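PDB 4ZQU: CdiI toxin, which neutralises the toxic activity of its cognate CdiA toxin, as the immunity protein of a contact-dependent growth inhibition module. Local coordinates for residues D33-H39 / D56-R62; R62-P66 / H75-T79. Residues are numbered along the deposited sequence.

Contact 1: residues D33-H39 / D56-R62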
ATOM      1  N   ASP B  33      10.480  -4.612   6.574  1.00 23.77           N
ATOM      2  CA  ASP B  33      11.827  -5.039   6.216  1.00 26.00           C
ATOM      3  C   ASP B  33      12.287  -6.184   7.116  1.00 28.81           C
ATOM      4  O   ASP B  33      12.463  -5.995   8.318  1.00 30.32           O
ATOM      5  CB  ASP B  33      12.791  -3.853   6.324  1.00 27.53           C
ATOM      6  CG  ASP B  33      14.149  -4.132   5.708  1.00 28.79           C
ATOM      7  OD1 ASP B  33      14.455  -5.299   5.398  1.00 28.95           O
ATOM      8  OD2 ASP B  33      14.925  -3.168   5.545  1.00 32.27           O
ATOM      9  N   PRO B  34      12.491  -7.379   6.536  1.00 30.40           N
ATOM     10  CA  PRO B  34      12.968  -8.533   7.309  1.00 30.55           C
ATOM     11  C   PRO B  34      14.368  -8.323   7.882  1.00 31.23           C
ATOM     12  O   PRO B  34      14.781  -9.063   8.769  1.00 31.08           O
ATOM     13  CB  PRO B  34      12.966  -9.670   6.280  1.00 29.66           C
ATOM     14  CG  PRO B  34      13.039  -8.989   4.957  1.00 29.45           C
ATOM     15  CD  PRO B  34      12.257  -7.725   5.123  1.00 29.08           C
ATOM     16  N   LEU B  35      15.085  -7.323   7.378  1.00 31.92           N
ATOM     17  CA  LEU B  35      16.413  -7.002   7.885  1.00 30.52           C
ATOM     18  C   LEU B  35      16.351  -5.830   8.857  1.00 31.82           C
ATOM     19  O   LEU B  35      17.353  -5.467   9.474  1.00 34.22           O
ATOM     20  CB  LEU B  35      17.362  -6.683   6.733  1.00 26.81           C
ATOM     21  CG  LEU B  35      17.392  -7.708   5.600  1.00 26.15           C
ATOM     22  CD1 LEU B  35      18.411  -7.297   4.553  1.00 26.97           C
ATOM     23  CD2 LEU B  35      17.692  -9.102   6.133  1.00 25.82           C
ATOM     24  N   GLY B  36      15.166  -5.240   8.985  1.00 29.04           N
ATOM     25  CA  GLY B  36      14.960  -4.117   9.880  1.00 28.88           C
ATOM     26  C   GLY B  36      14.791  -4.568  11.317  1.00 32.15           C
ATOM     27  O   GLY B  36      14.905  -5.758  11.615  1.00 32.72           O
ATOM     28  N   VAL B  37      14.517  -3.622  12.211  1.00 32.79           N
ATOM     29  CA  VAL B  37      14.364  -3.942  13.626  1.00 34.05           C
ATOM     30  C   VAL B  37      12.942  -3.696  14.124  1.00 35.95           C
ATOM     31  O   VAL B  37      12.193  -2.898  13.553  1.00 37.49           O
ATOM     32  CB  VAL B  37      15.341  -3.130  14.496  1.00 31.97           C
ATOM     33  CG1 VAL B  37      16.769  -3.398  14.070  1.00 30.11           C
ATOM     34  CG2 VAL B  37      15.028  -1.647  14.407  1.00 31.69           C
ATOM     35  N   GLN B  38      12.580  -4.396  15.195  1.00 43.24           N
ATOM     36  CA  GLN B  38      11.273  -4.236  15.815  1.00 35.90           C
ATOM     37  C   GLN B  38      11.407  -3.859  17.283  1.00 46.89           C
ATOM     38  O   GLN B  38      12.221  -4.431  18.009  1.00 48.84           O
ATOM     39  CB  GLN B  38      10.451  -5.518  15.684  1.00 38.81           C
ATOM     40  CG  GLN B  38       9.108  -5.442  16.386  1.00 36.90           C
ATOM     41  CD  GLN B  38       8.367  -6.758  16.378  1.00 39.97           C
ATOM     42  OE1 GLN B  38       8.245  -7.419  17.409  1.00 45.11           O
ATOM     43  NE2 GLN B  38       7.863  -7.146  15.215  1.00 39.96           N
ATOM     44  N   HIS B  39      10.606  -2.891  17.718  1.00 47.31           N
ATOM     45  CA  HIS B  39      10.574  -2.503  19.121  1.00 47.25           C
ATOM     46  C   HIS B  39       9.170  -2.666  19.692  1.00 50.10           C
ATOM     47  O   HIS B  39       8.239  -1.969  19.288  1.00 46.91           O
ATOM     48  CB  HIS B  39      11.055  -1.061  19.299  1.00 42.82           C
ATOM     49  CG  HIS B  39      12.480  -0.845  18.895  1.00 43.64           C
ATOM     50  ND1 HIS B  39      13.537  -1.451  19.540  1.00 46.96           N
ATOM     51  CD2 HIS B  39      13.023  -0.088  17.913  1.00 42.55           C
ATOM     52  CE1 HIS B  39      14.670  -1.079  18.969  1.00 45.85           C
ATOM     53  NE2 HIS B  39      14.386  -0.253  17.980  1.00 43.25           N
ATOM     54  N   ASP B  56      15.548   4.652  16.067  1.00 43.49           N
ATOM     55  CA  ASP B  56      16.392   3.477  15.876  1.00 43.80           C
ATOM     56  C   ASP B  56      15.861   2.606  14.739  1.00 41.86           C
ATOM     57  O   ASP B  56      16.632   2.061  13.949  1.00 42.62           O
ATOM     58  CB  ASP B  56      16.481   2.670  17.170  1.00 45.93           C
ATOM     59  CG  ASP B  56      17.340   1.433  17.026  1.00 48.44           C
ATOM     60  OD1 ASP B  56      18.581   1.567  16.979  1.00 50.09           O
ATOM     61  OD2 ASP B  56      16.773   0.323  16.971  1.00 48.82           O
ATOM     62  N   ALA B  57      14.540   2.485  14.663  1.00 39.96           N
ATOM     63  CA  ALA B  57      13.892   1.747  13.586  1.00 37.14           C
ATOM     64  C   ALA B  57      14.126   2.428  12.243  1.00 35.12           C
ATOM     65  O   ALA B  57      14.359   1.766  11.234  1.00 34.78           O
ATOM     66  CB  ALA B  57      12.404   1.613  13.861  1.00 36.66           C
ATOM     67  N   LEU B  58      14.061   3.757  12.243  1.00 34.96           N
ATOM     68  CA  LEU B  58      14.287   4.545  11.035  1.00 34.00           C
ATOM     69  C   LEU B  58      15.715   4.403  10.531  1.00 35.10           C
ATOM     70  O   LEU B  58      15.963   4.417   9.325  1.00 34.87           O
ATOM     71  CB  LEU B  58      13.977   6.024  11.288  1.00 31.54           C
ATOM     72  CG  LEU B  58      12.508   6.443  11.311  1.00 28.29           C
ATOM     73  CD1 LEU B  58      12.377   7.899  11.706  1.00 28.87           C
ATOM     74  CD2 LEU B  58      11.889   6.213   9.955  1.00 27.70           C
ATOM     75  N   SER B  59      16.653   4.271  11.462  1.00 35.83           N
ATOM     76  CA  SER B  59      18.061   4.174  11.112  1.00 37.23           C
ATOM     77  C   SER B  59      18.365   2.876  10.366  1.00 35.64           C
ATOM     78  O   SER B  59      19.368   2.779   9.660  1.00 34.46           O
ATOM     79  CB  SER B  59      18.930   4.278  12.367  1.00 41.49           C
ATOM     80  OG  SER B  59      18.581   3.285  13.314  1.00 43.58           O
ATOM     81  N   HIS B  60      17.492   1.886  10.524  1.00 41.17           N
ATOM     82  CA  HIS B  60      17.670   0.600   9.859  1.00 39.17           C
ATOM     83  C   HIS B  60      16.895   0.515   8.553  1.00 35.90           C
ATOM     84  O   HIS B  60      16.891  -0.522   7.892  1.00 34.60           O
ATOM     85  CB  HIS B  60      17.246  -0.541  10.783  1.00 39.98           C
ATOM     86  CG  HIS B  60      18.188  -0.768  11.921  1.00 41.19           C
ATOM     87  ND1 HIS B  60      18.243   0.063  13.019  1.00 43.03           N
ATOM     88  CD2 HIS B  60      19.130  -1.721  12.122  1.00 42.01           C
ATOM     89  CE1 HIS B  60      19.170  -0.373  13.851  1.00 44.97           C
ATOM     90  NE2 HIS B  60      19.723  -1.452  13.333  1.00 44.29           N
ATOM     91  N   SER B  61      16.240   1.610   8.184  1.00 35.57           N
ATOM     92  CA  SER B  61      15.457   1.645   6.959  1.00 32.97           C
ATOM     93  C   SER B  61      16.357   1.696   5.735  1.00 30.74           C
ATOM     94  O   SER B  61      17.410   2.336   5.750  1.00 30.05           O
ATOM     95  CB  SER B  61      14.504   2.840   6.964  1.00 34.76           C
ATOM     96  OG  SER B  61      13.696   2.849   5.802  1.00 32.17           O
ATOM     97  N   ARG B  62      15.934   1.016   4.676  1.00 29.51           N
ATOM     98  CA  ARG B  62      16.700   0.968   3.441  1.00 28.66           C
ATOM     99  C   ARG B  62      16.016   1.727   2.311  1.00 26.05           C
ATOM    100  O   ARG B  62      14.797   1.678   2.160  1.00 24.94           O
ATOM    101  CB  ARG B  62      16.934  -0.482   3.017  1.00 30.30           C
ATOM    102  CG  ARG B  62      17.887  -1.245   3.911  1.00 29.61           C
ATOM    103  CD  ARG B  62      18.126  -2.637   3.369  1.00 28.51           C
ATOM    104  NE  ARG B  62      16.953  -3.491   3.523  1.00 29.02           N
ATOM    105  CZ  ARG B  62      16.696  -4.549   2.760  1.00 30.45           C
ATOM    106  NH1 ARG B  62      17.525  -4.876   1.777  1.00 29.15           N
ATOM    107  NH2 ARG B  62      15.607  -5.275   2.974  1.00 31.39           N
TER
HETATM  108  O   HOH W   1      17.016  -3.019   7.110  1.00 37.94           O

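Contact 2: residues R62-P66 / H75-T79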
ATOM      1  N   ARG B  62      15.934   1.016   4.676  1.00 29.51           N
ATOM      2  CA  ARG B  62      16.700   0.968   3.441  1.00 28.66           C
ATOM      3  C   ARG B  62      16.016   1.727   2.311  1.00 26.05           C
ATOM      4  O   ARG B  62      14.797   1.678   2.160  1.00 24.94           O
ATOM      5  CB  ARG B  62      16.934  -0.482   3.017  1.00 30.30           C
ATOM      6  CG  ARG B  62      17.887  -1.245   3.911  1.00 29.61           C
ATOM      7  CD  ARG B  62      18.126  -2.637   3.369  1.00 28.51           C
ATOM      8  NE  ARG B  62      16.953  -3.491   3.523  1.00 29.02           N
ATOM      9  CZ  ARG B  62      16.696  -4.549   2.760  1.00 30.45           C
ATOM     10  NH1 ARG B  62      17.525  -4.876   1.777  1.00 29.15           N
ATOM     11  NH2 ARG B  62      15.607  -5.275   2.974  1.00 31.39           N
ATOM     12  N   PHE B  63      16.822   2.432   1.527  1.00 28.54           N
ATOM     13  CA  PHE B  63      16.359   3.119   0.331  1.00 29.18           C
ATOM     14  C   PHE B  63      16.630   2.212  -0.865  1.00 29.20           C
ATOM     15  O   PHE B  63      17.722   2.223  -1.428  1.00 31.10           O
ATOM     16  CB  PHE B  63      17.063   4.468   0.188  1.00 28.30           C
ATOM     17  CG  PHE B  63      16.503   5.337  -0.892  1.00 27.62           C
ATOM     18  CD1 PHE B  63      15.152   5.626  -0.934  1.00 28.22           C
ATOM     19  CD2 PHE B  63      17.333   5.886  -1.854  1.00 29.38           C
ATOM     20  CE1 PHE B  63      14.636   6.434  -1.926  1.00 29.44           C
ATOM     21  CE2 PHE B  63      16.823   6.697  -2.848  1.00 30.24           C
ATOM     22  CZ  PHE B  63      15.473   6.972  -2.884  1.00 29.65           C
ATOM     23  N   VAL B  64      15.630   1.424  -1.242  1.00 28.72           N
ATOM     24  CA  VAL B  64      15.874   0.244  -2.062  1.00 29.94           C
ATOM     25  C   VAL B  64      14.788   0.007  -3.119  1.00 30.65           C
ATOM     26  O   VAL B  64      13.615   0.304  -2.899  1.00 32.16           O
ATOM     27  CB  VAL B  64      16.017  -1.003  -1.140  1.00 25.90           C
ATOM     28  CG1 VAL B  64      14.846  -1.092  -0.171  1.00 23.17           C
ATOM     29  CG2 VAL B  64      16.179  -2.294  -1.937  1.00 23.17           C
ATOM     30  N   LEU B  65      15.203  -0.506  -4.276  1.00 30.17           N
ATOM     31  CA  LEU B  65      14.295  -0.905  -5.351  1.00 27.51           C
ATOM     32  C   LEU B  65      14.406  -2.412  -5.606  1.00 26.30           C
ATOM     33  O   LEU B  65      15.371  -3.035  -5.169  1.00 25.39           O
ATOM     34  CB  LEU B  65      14.604  -0.117  -6.624  1.00 26.32           C
ATOM     35  CG  LEU B  65      13.995   1.281  -6.681  1.00 24.14           C
ATOM     36  CD1 LEU B  65      14.536   2.044  -7.873  1.00 25.25           C
ATOM     37  CD2 LEU B  65      12.480   1.184  -6.742  1.00 21.37           C
ATOM     38  N   PRO B  66      13.416  -3.006  -6.302  1.00 26.72           N
ATOM     39  CA  PRO B  66      13.483  -4.452  -6.560  1.00 26.20           C
ATOM     40  C   PRO B  66      14.729  -4.873  -7.333  1.00 28.73           C
ATOM     41  O   PRO B  66      15.388  -5.849  -6.970  1.00 27.84           O
ATOM     42  CB  PRO B  66      12.226  -4.718  -7.395  1.00 24.64           C
ATOM     43  CG  PRO B  66      11.289  -3.635  -7.021  1.00 24.23           C
ATOM     44  CD  PRO B  66      12.139  -2.429  -6.759  1.00 24.75           C
ATOM     45  N   HIS B  75      17.343   6.958  -8.770  1.00 34.86           N
ATOM     46  CA  HIS B  75      18.176   7.643  -7.792  1.00 35.56           C
ATOM     47  C   HIS B  75      19.533   6.955  -7.649  1.00 35.18           C
ATOM     48  O   HIS B  75      19.605   5.731  -7.528  1.00 34.57           O
ATOM     49  CB  HIS B  75      17.463   7.701  -6.441  1.00 34.59           C
ATOM     50  CG  HIS B  75      17.896   8.847  -5.580  1.00 35.66           C
ATOM     51  ND1 HIS B  75      19.101   8.858  -4.912  1.00 36.88           N
ATOM     52  CD2 HIS B  75      17.283  10.012  -5.281  1.00 37.33           C
ATOM     53  CE1 HIS B  75      19.211   9.988  -4.238  1.00 39.46           C
ATOM     54  NE2 HIS B  75      18.125  10.708  -4.440  1.00 39.93           N
ATOM     55  N   PRO B  76      20.619   7.741  -7.678  1.00 34.67           N
ATOM     56  CA  PRO B  76      21.980   7.204  -7.575  1.00 35.96           C
ATOM     57  C   PRO B  76      22.307   6.597  -6.209  1.00 38.35           C
ATOM     58  O   PRO B  76      23.320   5.915  -6.073  1.00 40.07           O
ATOM     59  CB  PRO B  76      22.860   8.431  -7.841  1.00 35.62           C
ATOM     60  CG  PRO B  76      22.000   9.593  -7.529  1.00 35.25           C
ATOM     61  CD  PRO B  76      20.620   9.192  -7.926  1.00 34.14           C
ATOM     62  N   GLU B  77      21.462   6.839  -5.216  1.00 39.69           N
ATOM     63  CA  GLU B  77      21.727   6.360  -3.865  1.00 42.96           C
ATOM     64  C   GLU B  77      21.007   5.049  -3.564  1.00 41.43           C
ATOM     65  O   GLU B  77      21.293   4.391  -2.561  1.00 42.36           O
ATOM     66  CB  GLU B  77      21.306   7.410  -2.838  1.00 47.84           C
ATOM     67  CG  GLU B  77      22.339   8.485  -2.569  1.00 54.15           C
ATOM     68  CD  GLU B  77      21.918   9.400  -1.439  1.00 59.42           C
ATOM     69  OE1 GLU B  77      21.400  10.504  -1.720  1.00 62.68           O
ATOM     70  OE2 GLU B  77      22.109   9.010  -0.267  1.00 60.60           O
ATOM     71  N   VAL B  78      20.071   4.675  -4.430  1.00 38.43           N
ATOM     72  CA  VAL B  78      19.177   3.560  -4.141  1.00 35.60           C
ATOM     73  C   VAL B  78      19.912   2.220  -4.218  1.00 35.27           C
ATOM     74  O   VAL B  78      20.826   2.041  -5.026  1.00 36.11           O
ATOM     75  CB  VAL B  78      17.954   3.563  -5.099  1.00 27.82           C
ATOM     76  CG1 VAL B  78      18.334   3.072  -6.490  1.00 28.22           C
ATOM     77  CG2 VAL B  78      16.828   2.720  -4.528  1.00 26.65           C
ATOM     78  N   THR B  79      19.533   1.292  -3.343  1.00 34.05           N
ATOM     79  CA  THR B  79      20.083  -0.058  -3.372  1.00 32.29           C
ATOM     80  C   THR B  79      19.046  -1.009  -3.966  1.00 31.63           C
ATOM     81  O   THR B  79      17.958  -0.579  -4.354  1.00 29.69           O
ATOM     82  CB  THR B  79      20.509  -0.542  -1.970  1.00 31.28           C
ATOM     83  OG1 THR B  79      19.354  -0.734  -1.147  1.00 30.48           O
ATOM     84  CG2 THR B  79      21.432   0.476  -1.312  1.00 28.00           C
TER
HETATM   85  O   HOH W   2      19.575  -2.971   0.341  1.00 28.46           O

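Contact 1: residues D33-H39 / D56-R62
Asp33 and Arg62 meet side-on in a two-pronged salt bridge, with Arg62 NH2 to Asp33 OD1 at 2.7 Å and Arg62 NE to Asp33 OD2 at 2.9 Å. Each carboxylate oxygen has further work: Asp33 OD1 accepts from Leu35 N (2.9 Å), an Asx turn, while Asp33 OD2 takes a bond from Ser25 OG and one from a water that also donates to His60 O, 2.6 Å to each. Arg62 NH1 pairs with Asp81, and Leu35 CD1 covers one guanidinium face, 3.7 Å from Arg62 CZ. At the far end, His39 NE2 donates to Asp56 OD2 (2.7 Å). Between sits Val37: its CG1 makes a CH-pi contact over the His60 ring, and its CG2 lies 4.2 Å from Ala57 CB, where a small residue lets the helix come close. His60 ND1 donates to Asp56 O (2.7 Å). This is helix-on-sheet packing: the last turn of helix 47-59 lies on Val37 and His39 of strand 30-41, and Arg62 holds the segment leaving it to the type I turn Asp33-Gly36.

Contact 2: residues R62-P66 / H75-T79
A short parallel beta pairing joins residues 62-66 to 75-79 at the periphery of the fold, about 18 Å from the centre of the chain, where Arg62 and Val64 bond by backbone to Gly26 of strand 19-26. Thr79 bonds to the residues flanking Val64: Thr79 N donates to Phe63 O (2.8 Å) and Leu65 N to Thr79 O (2.8 Å). The CA atoms of Val64 and Thr79 are 4.4 Å apart, and Val64 CA makes a CA-H...O contact with Thr79 O at 3.2 Å. Both residues are beta-branched, suited to extended backbone, and their side chains share one face. This is the two-stranded parallel sheet of 64-65 and 79-80, whose connection, without helix or strand, includes the type I turn His75-Val78. His75 ND1 accepts from Glu77 N (3.1 Å), and the imidazole presents its face to the edge of Phe63 in a T-shaped stack, centroids 5.2 Å apart and planes at 87°. Phe63, large and flat, also has Val78 CG2 over one ring face and stacks with Tyr27. Val78 CG2 also lies 3.8 Å from Leu65 CG. Leu65 and Pro66 pack, respectively, against Arg29 and Val13 of the CdiA-CT toxin chain.

Arg62 belongs to both contacts, which follow in series along the chain with their centres about 15 Å apart. Contact 1 secures the segment leaving helix 47-59 against strand 30-41; contact 2 begins as that segment continues into strand 64-65. Arg62 contributes to them differently: its guanidinium is central to contact 1, whereas in contact 2 it reaches Thr79 through a water, 3.1 Å from Arg62 NH1 and 2.7 Å from Thr79 OG1. Its salt bridge to Asp81 gives a further tie to the chain just beyond Thr79. No other protein chain of the assembly touches contact 1, so of the two contacts it is contact 2, through Leu65 and Pro66, that meets the toxin.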